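Local coordinates for protein dihydrofolate reductase (Enterococcus faecalis, PDB 4M7U) that reduces 7,8-dihydrofolate to tetrahydrofolate with NADPH, and so probably sustains the supply of folate cofactor for glycine, purine and DNA precursor synthesis, at residues K37-K42 with R61-R66; I69-N74 with S108-E113; L92-A95 with V101-I104. All coordinates share one frame; numbering follows the deposited sequence.

Contact 1 (K37-K42 with R61-R66)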
loop_
_atom_site.group_PDB
_atom_site.type_symbol
_atom_site.label_atom_id
_atom_site.label_comp_id
_atom_site.label_asym_id
_atom_site.label_seq_id
_atom_site.Cartn_x
_atom_site.Cartn_y
_atom_site.Cartn_z
ATOM N N LYS A 37 -2.063 -3.990 12.554
ATOM C CA LYS A 37 -2.085 -2.886 13.507
ATOM C C LYS A 37 -1.078 -1.796 13.106
ATOM O O LYS A 37 -1.395 -0.606 13.154
ATOM C CB LYS A 37 -1.879 -3.390 14.946
ATOM C CG LYS A 37 -1.864 -2.280 15.977
ATOM C CD LYS A 37 -2.039 -2.784 17.410
ATOM C CE LYS A 37 -0.951 -3.770 17.830
ATOM N NZ LYS A 37 -1.383 -5.203 17.689
ATOM N N PHE A 38 0.115 -2.199 12.671
ATOM C CA PHE A 38 1.081 -1.230 12.147
ATOM C C PHE A 38 0.490 -0.474 10.940
ATOM O O PHE A 38 0.635 0.740 10.803
ATOM C CB PHE A 38 2.373 -1.941 11.735
ATOM C CG PHE A 38 3.382 -1.039 11.071
ATOM C CD1 PHE A 38 4.231 -0.240 11.830
ATOM C CD2 PHE A 38 3.498 -1.000 9.692
ATOM C CE1 PHE A 38 5.161 0.589 11.221
ATOM C CE2 PHE A 38 4.439 -0.171 9.074
ATOM C CZ PHE A 38 5.267 0.619 9.837
ATOM N N PHE A 39 -0.185 -1.221 10.075
ATOM C CA PHE A 39 -0.777 -0.681 8.861
ATOM C C PHE A 39 -1.844 0.354 9.213
ATOM O O PHE A 39 -1.931 1.429 8.596
ATOM C CB PHE A 39 -1.385 -1.831 8.055
ATOM C CG PHE A 39 -2.115 -1.396 6.812
ATOM C CD1 PHE A 39 -1.440 -1.254 5.609
ATOM C CD2 PHE A 39 -3.478 -1.150 6.842
ATOM C CE1 PHE A 39 -2.106 -0.870 4.464
ATOM C CE2 PHE A 39 -4.151 -0.753 5.696
ATOM C CZ PHE A 39 -3.464 -0.617 4.508
ATOM N N LYS A 40 -2.667 0.038 10.202
ATOM C CA LYS A 40 -3.702 0.987 10.588
ATOM C C LYS A 40 -3.101 2.267 11.158
ATOM O O LYS A 40 -3.620 3.357 10.917
ATOM C CB LYS A 40 -4.719 0.352 11.542
ATOM C CG LYS A 40 -5.641 -0.642 10.839
ATOM C CD LYS A 40 -6.743 -1.141 11.763
ATOM C CE LYS A 40 -7.329 -2.465 11.281
ATOM N NZ LYS A 40 -8.310 -3.003 12.270
ATOM N N GLU A 41 -1.995 2.137 11.884
ATOM C CA GLU A 41 -1.312 3.295 12.448
ATOM C C GLU A 41 -0.827 4.238 11.349
ATOM O O GLU A 41 -0.905 5.459 11.479
ATOM C CB GLU A 41 -0.126 2.841 13.297
ATOM C CG GLU A 41 0.835 3.960 13.682
ATOM C CD GLU A 41 0.539 4.538 15.059
ATOM O OE1 GLU A 41 0.358 3.743 16.013
ATOM O OE2 GLU A 41 0.491 5.783 15.187
ATOM N N LYS A 42 -0.345 3.660 10.253
ATOM C CA LYS A 42 0.221 4.433 9.151
ATOM C C LYS A 42 -0.840 5.056 8.239
ATOM O O LYS A 42 -0.578 6.051 7.561
ATOM C CB LYS A 42 1.164 3.554 8.319
ATOM C CG LYS A 42 2.517 3.259 8.965
ATOM C CD LYS A 42 3.452 4.473 8.851
ATOM C CE LYS A 42 4.895 4.104 9.225
ATOM N NZ LYS A 42 5.383 4.703 10.505
ATOM N N ARG A 61 -15.059 -2.875 1.332
ATOM C CA ARG A 61 -15.339 -2.206 2.600
ATOM C C ARG A 61 -14.276 -1.166 2.922
ATOM O O ARG A 61 -13.087 -1.464 2.903
ATOM C CB ARG A 61 -15.398 -3.242 3.728
ATOM C CG ARG A 61 -15.625 -2.655 5.115
ATOM C CD ARG A 61 -16.983 -1.969 5.212
ATOM N NE ARG A 61 -18.106 -2.893 5.033
ATOM C CZ ARG A 61 -18.892 -3.327 6.019
ATOM N NH1 ARG A 61 -18.685 -2.921 7.268
ATOM N NH2 ARG A 61 -19.892 -4.162 5.757
ATOM N N PRO A 62 -14.692 0.070 3.213
ATOM C CA PRO A 62 -13.646 1.035 3.580
ATOM C C PRO A 62 -13.291 0.969 5.065
ATOM O O PRO A 62 -14.156 0.660 5.888
ATOM C CB PRO A 62 -14.280 2.386 3.244
ATOM C CG PRO A 62 -15.769 2.139 3.356
ATOM C CD PRO A 62 -15.982 0.716 2.911
ATOM N N LEU A 63 -12.031 1.238 5.399
ATOM C CA LEU A 63 -11.625 1.318 6.800
ATOM C C LEU A 63 -12.070 2.663 7.362
ATOM O O LEU A 63 -11.909 3.701 6.715
ATOM C CB LEU A 63 -10.110 1.158 6.940
ATOM C CG LEU A 63 -9.489 -0.133 6.401
ATOM C CD1 LEU A 63 -7.967 -0.075 6.448
ATOM C CD2 LEU A 63 -9.988 -1.331 7.185
ATOM N N PRO A 64 -12.651 2.653 8.564
ATOM C CA PRO A 64 -13.132 3.901 9.177
ATOM C C PRO A 64 -12.007 4.908 9.443
ATOM O O PRO A 64 -10.833 4.523 9.473
ATOM C CB PRO A 64 -13.741 3.432 10.507
ATOM C CG PRO A 64 -13.165 2.060 10.748
ATOM C CD PRO A 64 -12.949 1.468 9.386
ATOM N N ASN A 65 -12.370 6.178 9.616
ATOM C CA ASN A 65 -11.420 7.232 9.964
ATOM C C ASN A 65 -10.204 7.401 9.029
ATOM O O ASN A 65 -9.158 7.899 9.454
ATOM C CB ASN A 65 -10.961 7.053 11.414
ATOM C CG ASN A 65 -12.128 6.962 12.382
ATOM O OD1 ASN A 65 -12.780 7.965 12.669
ATOM N ND2 ASN A 65 -12.400 5.758 12.888
ATOM N N ARG A 66 -10.352 6.973 7.775
ATOM C CA ARG A 66 -9.420 7.283 6.682
ATOM C C ARG A 66 -10.249 7.616 5.453
ATOM O O ARG A 66 -11.404 7.204 5.357
ATOM C CB ARG A 66 -8.593 6.054 6.296
ATOM C CG ARG A 66 -7.853 5.423 7.404
ATOM C CD ARG A 66 -7.882 3.926 7.282
ATOM N NE ARG A 66 -7.091 3.357 8.366
ATOM C CZ ARG A 66 -7.552 3.140 9.592
ATOM N NH1 ARG A 66 -8.812 3.419 9.894
ATOM N NH2 ARG A 66 -6.749 2.634 10.518
#

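Contact 2 (I69-N74 with S108-E113). With NAP (NADP nicotinamide-adenine-dinucleotide phosphate), chain B.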
loop_
_atom_site.group_PDB
_atom_site.type_symbol
_atom_site.label_atom_id
_atom_site.label_comp_id
_atom_site.label_asym_id
_atom_site.label_seq_id
_atom_site.Cartn_x
_atom_site.Cartn_y
_atom_site.Cartn_z
ATOM N N ILE A 69 -9.287 5.871 -1.600
ATOM C CA ILE A 69 -9.537 6.067 -3.036
ATOM C C ILE A 69 -9.428 4.727 -3.792
ATOM O O ILE A 69 -8.430 4.012 -3.653
ATOM C CB ILE A 69 -8.543 7.075 -3.666
ATOM C CG1 ILE A 69 -8.677 8.464 -3.020
ATOM C CG2 ILE A 69 -8.765 7.174 -5.165
ATOM C CD1 ILE A 69 -7.489 9.386 -3.308
ATOM N N VAL A 70 -10.450 4.370 -4.577
ATOM C CA VAL A 70 -10.359 3.176 -5.432
ATOM C C VAL A 70 -10.067 3.560 -6.883
ATOM O O VAL A 70 -10.726 4.443 -7.450
ATOM C CB VAL A 70 -11.609 2.284 -5.344
ATOM C CG1 VAL A 70 -11.472 1.106 -6.268
ATOM C CG2 VAL A 70 -11.790 1.787 -3.911
ATOM N N LEU A 71 -9.056 2.917 -7.469
ATOM C CA LEU A 71 -8.605 3.263 -8.814
ATOM C C LEU A 71 -9.205 2.266 -9.809
ATOM O O LEU A 71 -9.107 1.052 -9.608
ATOM C CB LEU A 71 -7.072 3.231 -8.859
ATOM C CG LEU A 71 -6.277 3.854 -10.007
ATOM C CD1 LEU A 71 -6.739 5.267 -10.281
ATOM C CD2 LEU A 71 -4.793 3.844 -9.641
ATOM N N THR A 72 -9.851 2.771 -10.861
ATOM C CA THR A 72 -10.486 1.915 -11.872
ATOM C C THR A 72 -10.684 2.696 -13.156
ATOM O O THR A 72 -10.887 3.902 -13.111
ATOM C CB THR A 72 -11.855 1.347 -11.373
ATOM O OG1 THR A 72 -12.454 0.516 -12.386
ATOM C CG2 THR A 72 -12.809 2.474 -11.016
ATOM N N SER A 73 -10.606 2.018 -14.302
ATOM C CA SER A 73 -10.834 2.680 -15.586
ATOM C C SER A 73 -12.331 2.806 -15.893
ATOM O O SER A 73 -12.732 3.571 -16.767
ATOM C CB SER A 73 -10.109 1.944 -16.717
ATOM O OG SER A 73 -10.632 0.639 -16.889
ATOM N N ASN A 74 -13.148 2.057 -15.156
ATOM C CA ASN A 74 -14.604 2.069 -15.308
ATOM C C ASN A 74 -15.246 3.386 -14.815
ATOM O O ASN A 74 -15.263 3.671 -13.608
ATOM C CB ASN A 74 -15.166 0.861 -14.549
ATOM C CG ASN A 74 -16.686 0.744 -14.629
ATOM O OD1 ASN A 74 -17.372 1.576 -15.230
ATOM N ND2 ASN A 74 -17.218 -0.313 -14.014
ATOM N N SER A 108 -0.652 -5.050 -7.126
ATOM C CA SER A 108 0.585 -5.037 -7.922
ATOM C C SER A 108 0.651 -3.983 -9.055
ATOM O O SER A 108 1.664 -3.297 -9.215
ATOM C CB SER A 108 0.888 -6.438 -8.460
ATOM O OG SER A 108 2.111 -6.420 -9.182
ATOM N N VAL A 109 -0.421 -3.845 -9.836
ATOM C CA VAL A 109 -0.471 -2.806 -10.881
ATOM C C VAL A 109 -0.312 -1.400 -10.298
ATOM O O VAL A 109 0.455 -0.572 -10.820
ATOM C CB VAL A 109 -1.793 -2.841 -11.674
ATOM C CG1 VAL A 109 -1.852 -1.670 -12.646
ATOM C CG2 VAL A 109 -1.917 -4.152 -12.435
ATOM N N VAL A 110 -1.033 -1.136 -9.213
ATOM C CA VAL A 110 -0.952 0.154 -8.550
ATOM C C VAL A 110 0.454 0.447 -8.044
ATOM O O VAL A 110 0.969 1.550 -8.244
ATOM C CB VAL A 110 -1.989 0.253 -7.420
ATOM C CG1 VAL A 110 -1.917 1.609 -6.737
ATOM C CG2 VAL A 110 -3.369 0.080 -7.999
ATOM N N PHE A 111 1.087 -0.538 -7.405
ATOM C CA PHE A 111 2.472 -0.362 -6.908
ATOM C C PHE A 111 3.467 -0.013 -8.027
ATOM O O PHE A 111 4.240 0.944 -7.922
ATOM C CB PHE A 111 2.946 -1.632 -6.197
ATOM C CG PHE A 111 2.404 -1.799 -4.802
ATOM C CD1 PHE A 111 2.329 -0.722 -3.928
ATOM C CD2 PHE A 111 2.001 -3.047 -4.355
ATOM C CE1 PHE A 111 1.838 -0.894 -2.623
ATOM C CE2 PHE A 111 1.515 -3.228 -3.064
ATOM C CZ PHE A 111 1.429 -2.142 -2.199
ATOM N N LYS A 112 3.440 -0.795 -9.102
ATOM C CA LYS A 112 4.332 -0.580 -10.243
ATOM C C LYS A 112 4.168 0.815 -10.873
ATOM O O LYS A 112 5.146 1.418 -11.304
ATOM C CB LYS A 112 4.083 -1.659 -11.295
ATOM C CG LYS A 112 5.169 -1.801 -12.351
ATOM C CD LYS A 112 4.692 -2.728 -13.467
ATOM C CE LYS A 112 5.742 -3.771 -13.813
ATOM N NZ LYS A 112 6.997 -3.136 -14.283
ATOM N N GLU A 113 2.937 1.328 -10.919
ATOM C CA GLU A 113 2.679 2.642 -11.515
ATOM C C GLU A 113 3.024 3.789 -10.616
ATOM O O GLU A 113 3.396 4.858 -11.089
ATOM C CB GLU A 113 1.190 2.826 -11.780
ATOM C CG GLU A 113 0.584 1.875 -12.713
ATOM C CD GLU A 113 -0.903 2.060 -12.726
ATOM O OE1 GLU A 113 -1.505 2.114 -11.618
ATOM O OE2 GLU A 113 -1.455 2.189 -13.840
HETATM P PA NAP B . -4.786 -4.236 -8.271
HETATM O O1A NAP B . -3.474 -3.431 -8.529
HETATM O O2A NAP B . -5.228 -4.156 -6.822
HETATM O O5B NAP B . -5.945 -3.627 -9.130
HETATM C C5B NAP B . -5.828 -3.563 -10.521
HETATM C C4B NAP B . -6.903 -2.708 -11.113
HETATM O O4B NAP B . -6.953 -1.299 -10.607
HETATM C C3B NAP B . -7.140 -2.653 -12.603
HETATM O O3B NAP B . -7.565 -3.763 -13.300
HETATM C C2B NAP B . -7.907 -1.393 -12.745
HETATM O O2B NAP B . -9.276 -1.403 -12.564
HETATM C C1B NAP B . -7.024 -0.526 -11.873
HETATM N N9A NAP B . -6.044 0.480 -12.140
HETATM C C8A NAP B . -4.744 0.356 -11.869
HETATM N N7A NAP B . -4.085 1.483 -12.438
HETATM C C5A NAP B . -5.044 2.265 -13.085
HETATM C C6A NAP B . -4.937 3.465 -13.800
HETATM N N6A NAP B . -3.650 4.092 -13.956
HETATM N N1A NAP B . -6.041 3.996 -14.317
HETATM C C2A NAP B . -7.266 3.400 -14.158
HETATM N N3A NAP B . -7.375 2.205 -13.449
HETATM C C4A NAP B . -6.256 1.674 -12.932
HETATM O O3 NAP B . -4.648 -5.744 -8.724
HETATM P PN NAP B . -3.294 -6.566 -8.813
HETATM O O1N NAP B . -2.431 -6.030 -9.998
HETATM O O2N NAP B . -2.489 -6.503 -7.533
HETATM O O5D NAP B . -3.751 -8.067 -9.027
HETATM C C5D NAP B . -5.005 -8.431 -8.502
HETATM C C4D NAP B . -5.771 -9.543 -9.195
HETATM O O4D NAP B . -5.216 -10.159 -10.423
HETATM C C3D NAP B . -6.407 -10.673 -8.384
HETATM O O3D NAP B . -7.729 -10.762 -8.305
HETATM C C2D NAP B . -5.680 -11.914 -8.819
HETATM O O2D NAP B . -6.229 -13.167 -8.637
HETATM C C1D NAP B . -5.063 -11.596 -10.165
HETATM N N1N NAP B . -3.995 -12.324 -10.806
HETATM C C2N NAP B . -4.015 -13.716 -11.225
HETATM C C3N NAP B . -2.834 -14.306 -12.006
HETATM C C7N NAP B . -3.151 -15.404 -12.956
HETATM O O7N NAP B . -4.188 -15.330 -13.603
HETATM N N7N NAP B . -2.509 -16.669 -12.807
HETATM C C4N NAP B . -1.472 -13.569 -12.050
HETATM C C5N NAP B . -1.469 -12.205 -11.306
HETATM C C6N NAP B . -2.719 -11.693 -10.567
HETATM P P2B NAP B . -10.175 -1.734 -13.811
HETATM O O1X NAP B . -9.821 -3.163 -14.337
HETATM O O2X NAP B . -11.661 -1.730 -13.337
HETATM O O3X NAP B . -9.916 -0.704 -14.886
#

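Contact 3 (L92-A95 with V101-I104)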
loop_
_atom_site.group_PDB
_atom_site.type_symbol
_atom_site.label_atom_id
_atom_site.label_comp_id
_atom_site.label_asym_id
_atom_site.label_seq_id
_atom_site.Cartn_x
_atom_site.Cartn_y
_atom_site.Cartn_z
ATOM N N LEU A 92 -2.383 11.704 -8.474
ATOM C CA LEU A 92 -1.306 12.652 -8.164
ATOM C C LEU A 92 -1.818 14.072 -7.882
ATOM O O LEU A 92 -1.242 14.803 -7.065
ATOM C CB LEU A 92 -0.254 12.647 -9.276
ATOM C CG LEU A 92 0.506 11.321 -9.385
ATOM C CD1 LEU A 92 1.525 11.350 -10.520
ATOM C CD2 LEU A 92 1.184 11.005 -8.061
ATOM N N ALA A 93 -2.915 14.452 -8.534
ATOM C CA ALA A 93 -3.477 15.779 -8.328
ATOM C C ALA A 93 -4.114 15.896 -6.952
ATOM O O ALA A 93 -4.006 16.935 -6.290
ATOM C CB ALA A 93 -4.487 16.108 -9.421
ATOM N N TYR A 94 -4.800 14.838 -6.531
ATOM C CA TYR A 94 -5.351 14.768 -5.178
ATOM C C TYR A 94 -4.220 14.817 -4.139
ATOM O O TYR A 94 -4.296 15.567 -3.158
ATOM C CB TYR A 94 -6.159 13.478 -5.001
ATOM C CG TYR A 94 -6.619 13.221 -3.572
ATOM C CD1 TYR A 94 -7.889 13.598 -3.153
ATOM C CD2 TYR A 94 -5.791 12.585 -2.649
ATOM C CE1 TYR A 94 -8.320 13.352 -1.847
ATOM C CE2 TYR A 94 -6.208 12.346 -1.345
ATOM C CZ TYR A 94 -7.474 12.724 -0.952
ATOM O OH TYR A 94 -7.888 12.481 0.343
ATOM N N ALA A 95 -3.186 14.001 -4.357
ATOM C CA ALA A 95 -2.056 13.895 -3.424
ATOM C C ALA A 95 -1.306 15.222 -3.268
ATOM O O ALA A 95 -0.859 15.574 -2.178
ATOM C CB ALA A 95 -1.106 12.800 -3.877
ATOM N N VAL A 101 -0.782 12.316 4.345
ATOM C CA VAL A 101 -0.015 11.431 3.480
ATOM C C VAL A 101 -0.983 10.611 2.616
ATOM O O VAL A 101 -2.044 10.185 3.086
ATOM C CB VAL A 101 0.914 10.475 4.301
ATOM C CG1 VAL A 101 1.816 9.661 3.366
ATOM C CG2 VAL A 101 1.771 11.255 5.291
ATOM N N THR A 102 -0.621 10.413 1.353
ATOM C CA THR A 102 -1.386 9.576 0.436
ATOM C C THR A 102 -0.685 8.223 0.372
ATOM O O THR A 102 0.391 8.089 -0.223
ATOM C CB THR A 102 -1.461 10.195 -0.985
ATOM O OG1 THR A 102 -1.992 11.529 -0.909
ATOM C CG2 THR A 102 -2.348 9.350 -1.901
ATOM N N VAL A 103 -1.289 7.225 1.009
ATOM C CA VAL A 103 -0.668 5.919 1.135
ATOM C C VAL A 103 -1.121 5.017 0.006
ATOM O O VAL A 103 -2.328 4.856 -0.245
ATOM C CB VAL A 103 -1.022 5.275 2.474
ATOM C CG1 VAL A 103 -0.413 3.901 2.569
ATOM C CG2 VAL A 103 -0.527 6.151 3.618
ATOM N N ILE A 104 -0.150 4.455 -0.701
ATOM C CA ILE A 104 -0.430 3.547 -1.804
ATOM C C ILE A 104 -0.491 2.138 -1.226
ATOM O O ILE A 104 0.525 1.591 -0.800
ATOM C CB ILE A 104 0.670 3.603 -2.891
ATOM C CG1 ILE A 104 0.967 5.050 -3.293
ATOM C CG2 ILE A 104 0.250 2.795 -4.104
ATOM C CD1 ILE A 104 -0.294 5.832 -3.723
HETATM O O HOH W 1 -0.428 13.555 -0.119
#

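Contact 1 (K37-K42 with R61-R66)
Arg66 reaches across to helix 33-43 and meets Lys40 with one edge of its guanidinium. Arg66 NH2 comes to 3.2 Å from Lys40 CB, and the same nitrogen gives a weak, bent hydrogen bond to Lys40 O, with an N-H...O angle of 134°. The two side chains cross at about a right angle. Beyond CG the lysine chain is extended and leads away, leaving Lys40 NZ 6.1 Å from Arg66 NH2, so the like charges are not pressed together. The arginine chain bends at chi2 (141°), and its NE bonds to Thr43 OG1, a firmer tie than the one to Lys40. Beside this pair, Leu63 CD1 meets the rim of the Phe39 ring in its plane, 3.9 Å from Phe39 CE2, a leucine methyl suiting the ring's hydrocarbon edge; Phe39, apolar and broad, also packs on Ile13 of strand 9-17. Leu63 and Arg66 are the two ends of a type II turn whose third residue, Asn65, tolerates the positive phi required there. Arginine suits this partly exposed spot because its several N-H groups can serve carbonyl and hydroxyl acceptors near the C-terminal end of the helix, whose partial negative charge would probably welcome a cation.

Contact 2 (I69-N74 with S108-E113)
Leu71 and Val110 face each other beside the adenine of the bound NADP cofactor, with Leu71 CD2 4.3 Å from Val110 CG2. From its CB the leucine side chain turns toward helix 108-114, and CG lies anti to the backbone N (chi1 -165°). Leu71 CG then sits over one face of the adenine, 3.6 Å from cofactor atom C4A, and Leu71 CD2 continues over the same face to 3.7 Å from cofactor atom N7A, a CH-pi contact. At the tip, Leu71 CD2 also touches Glu113 OE1. A branched aliphatic side chain suits this place, since it can cover the flat base and touch the helix at once. Glu113 meets the polar rim of the base: its OE2 accepts a hydrogen bond from the adenine amino nitrogen N6A at 2.9 Å (N-H...O angle 143°), while Glu113 OE1 lies 2.8 Å from N7A, two acceptors facing each other without a bond.

Several other polar bonds go to the phosphates. Thr72 OG1 donates to O2X of the 2'-phosphate at 2.6 Å and also accepts from Asn74 N, an ST turn that fixes the hydroxyl. Ser73 binds O3X twice, through OG and through its backbone N at 2.9 Å. Arg52, Thr54 and Gly107 N also bond to the cofactor. The first turn of helix 108-114 offers backbone N-H groups to the pyrophosphate: Val109 N meets O1N at 3.0 Å, and Val110 N makes a weak bond to O1A. The positive end of the helix probably helps to hold this charge. The turn just after strand 67-71 gripping the 2'-phosphate, which distinguishes NADP from NAD, together with a helix N-terminus set against the pyrophosphate, is the cofactor site of the dihydrofolate reductase fold.

Contact 3 (L92-A95 with V101-I104)
Ala95 and Thr102 make the main packing contact, with the methyl CB of Ala95 3.3 Å from Thr102 OG1. That hydroxyl oxygen is the nearest atom of the threonine; Thr102 CB follows, 3.9 Å from Ala95 CB, with CG2 farther off. A small residue is apt on this side of the helix, because the two backbones come close, with CA atoms of Ala95 and Thr102 5.8 Å apart. Tyr94 adds a looser contact, turning the edge of its ring to the hydroxyl, with Tyr94 CD2 4.3 Å from Thr102 OG1; the phenol oxygen itself bonds to Thr47 OG1 on a neighbouring strand.

The polar link is a water. It lies 2.9 Å from Ala95 O and 2.7 Å from Thr102 OG1, so it joins the helix backbone to the strand side chain. With chi1 at -55°, OG1 sits beside the backbone N of Thr102 and faces both this water and the alanine, which gives the buried hydroxyl a partner.

Helix 88-97 thus lies against one face of the central sheet, in a beta-alpha-beta crossover from strand 83-85 to the parallel strand 101-104 that passes over strands 67-71 and 47-51, a connection belonging to this alpha/beta fold.

Contact 1 lies at the surface, whereas contacts 2 and 3 are buried. Its chemistry matches its place: an arginine edge, a weak bond to a helix carbonyl and one small apolar touch. Contact 3 relies on close packing with a single water, and contact 2 is organised round the cofactor. Contacts 2 and 3 reach the same central sheet, while contact 1 joins helix 33-43 to the loop before strand 67-71, the strand contact 2 uses. Strand 101-104 of contact 3 runs on to helix 108-114 of contact 2. Ile104 packs on Val110 and Phe111, and Ile69 touches Tyr94. Contact 3 is nested in the loop closed by contact 2, while the backbone oxygen of Lys42 packs on Val103.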